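Local structure of D-ribulose-5-phosphate 3-epimerase, putative (Plasmodium falciparum, 1TQX) at residues 143-147 with 160-164. The protein probably interconverts D-ribulose 5-phosphate and D-xylulose 5-phosphate as a metal-dependent epimerase, and carries a bound zinc ion. Numbering follows the deposited sequence.
Sequences LVMTV and MMGKV
Met160 packs alongside Thr146, and the two side chains run past each other in opposite directions. Met160 CB lies 4.1 Å from Thr146 CG2 and also touches Val144 CG1. Met160 CG comes 3.7 Å from Met145 O. Bends at chi2 (-66°) and chi3 keep Met160 SD 3.9 Å from Met145 O and turn CE away from 143-147. Met161 starts out pointing away from 143-147. Bends at chi2 and chi3 bring its tip back, and Met161 CE reaches Thr146 CG2 at 3.9 Å. The Thr146 methyl thus meets both methionines, while its OG1 is hydrogen-bonded to Gly180 O.

The contact belongs to a beta-alpha-beta unit of the TIM barrel, in which strand 141-145 is followed by helix 161-170 and strand 175-179. The start of the helix packs here on the outer side of the barrel wall. The end of the Met145 side chain leads away from the helix, to beside His70 and Asp179 of the zinc site.

Lys163 is extended along its whole length. Lys163 CD passes 4.2 Å from Val144 CG1. Lys163 NZ gives a hydrogen bond to a water 3.0 Å away, and that water donates to Met145 O at 2.8 Å. Lys163 NZ is also hydrogen-bonded to Pro123 O and Thr125 O. Val164 CG2 lies 4.4 Å from the same Val144 CG1, an apolar contact, and Val164 also touches Ile176 of the next strand.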
loop_
_atom_site.group_PDB
_atom_site.type_symbol
_atom_site.label_atom_id
_atom_site.label_comp_id
_atom_site.label_asym_id
_atom_site.label_seq_id
_atom_site.Cartn_x
_atom_site.Cartn_y
_atom_site.Cartn_z
ATOM N N LEU A 143 -3.185 -5.427 1.447
ATOM C CA LEU A 143 -3.033 -4.693 0.196
ATOM C C LEU A 143 -3.391 -5.618 -0.965
ATOM O O LEU A 143 -2.628 -6.522 -1.307
ATOM C CB LEU A 143 -1.581 -4.200 0.060
ATOM C CG LEU A 143 -1.200 -3.172 -1.016
ATOM C CD1 LEU A 143 0.270 -2.789 -0.827
ATOM C CD2 LEU A 143 -1.419 -3.735 -2.405
ATOM N N VAL A 144 -4.563 -5.392 -1.552
ATOM C CA VAL A 144 -5.039 -6.181 -2.678
ATOM C C VAL A 144 -4.507 -5.551 -3.964
ATOM O O VAL A 144 -4.944 -4.468 -4.352
ATOM C CB VAL A 144 -6.597 -6.203 -2.732
ATOM C CG1 VAL A 144 -7.074 -6.925 -3.988
ATOM C CG2 VAL A 144 -7.157 -6.880 -1.486
ATOM N N MET A 145 -3.546 -6.209 -4.609
ATOM C CA MET A 145 -3.000 -5.685 -5.858
ATOM C C MET A 145 -4.098 -5.763 -6.910
ATOM O O MET A 145 -4.718 -6.815 -7.085
ATOM C CB MET A 145 -1.804 -6.514 -6.338
ATOM C CG MET A 145 -0.532 -6.378 -5.510
ATOM S SD MET A 145 0.077 -4.675 -5.395
ATOM C CE MET A 145 0.368 -4.266 -7.103
ATOM N N THR A 146 -4.343 -4.655 -7.601
ATOM C CA THR A 146 -5.356 -4.641 -8.651
ATOM C C THR A 146 -4.670 -4.630 -10.014
ATOM O O THR A 146 -5.294 -4.374 -11.047
ATOM C CB THR A 146 -6.309 -3.435 -8.508
ATOM O OG1 THR A 146 -5.556 -2.241 -8.264
ATOM C CG2 THR A 146 -7.279 -3.670 -7.351
ATOM N N VAL A 147 -3.372 -4.924 -9.994
ATOM C CA VAL A 147 -2.557 -5.005 -11.193
ATOM C C VAL A 147 -1.357 -5.905 -10.886
ATOM O O VAL A 147 -1.049 -6.146 -9.719
ATOM C CB VAL A 147 -2.052 -3.608 -11.630
ATOM C CG1 VAL A 147 -0.854 -3.175 -10.779
ATOM C CG2 VAL A 147 -1.688 -3.639 -13.083
ATOM N N MET A 160 -10.719 -8.127 -9.419
ATOM C CA MET A 160 -10.110 -8.266 -8.095
ATOM C C MET A 160 -11.070 -7.766 -7.017
ATOM O O MET A 160 -10.816 -7.936 -5.824
ATOM C CB MET A 160 -8.799 -7.467 -8.019
ATOM C CG MET A 160 -7.675 -8.021 -8.881
ATOM S SD MET A 160 -7.127 -9.641 -8.317
ATOM C CE MET A 160 -8.031 -10.765 -9.425
ATOM N N MET A 161 -12.180 -7.160 -7.433
ATOM C CA MET A 161 -13.135 -6.629 -6.467
ATOM C C MET A 161 -13.762 -7.692 -5.575
ATOM O O MET A 161 -14.224 -7.388 -4.476
ATOM C CB MET A 161 -14.225 -5.825 -7.180
ATOM C CG MET A 161 -13.718 -4.542 -7.814
ATOM S SD MET A 161 -12.811 -3.493 -6.647
ATOM C CE MET A 161 -11.120 -4.050 -6.932
ATOM N N GLY A 162 -13.776 -8.932 -6.047
ATOM C CA GLY A 162 -14.334 -10.010 -5.252
ATOM C C GLY A 162 -13.517 -10.195 -3.986
ATOM O O GLY A 162 -14.065 -10.484 -2.920
ATOM N N LYS A 163 -12.201 -10.022 -4.097
ATOM C CA LYS A 163 -11.315 -10.168 -2.944
ATOM C C LYS A 163 -11.628 -9.090 -1.916
ATOM O O LYS A 163 -11.669 -9.360 -0.713
ATOM C CB LYS A 163 -9.845 -10.055 -3.366
ATOM C CG LYS A 163 -9.394 -11.106 -4.364
ATOM C CD LYS A 163 -7.901 -11.009 -4.602
ATOM C CE LYS A 163 -7.426 -12.031 -5.624
ATOM N NZ LYS A 163 -5.947 -11.919 -5.835
ATOM N N VAL A 164 -11.840 -7.870 -2.401
ATOM C CA VAL A 164 -12.153 -6.739 -1.534
ATOM C C VAL A 164 -13.453 -6.979 -0.764
ATOM O O VAL A 164 -13.498 -6.781 0.450
ATOM C CB VAL A 164 -12.268 -5.426 -2.352
ATOM C CG1 VAL A 164 -12.602 -4.255 -1.427
ATOM C CG2 VAL A 164 -10.953 -5.153 -3.089
HETATM O O HOH W 1 -4.818 -9.187 -5.532
#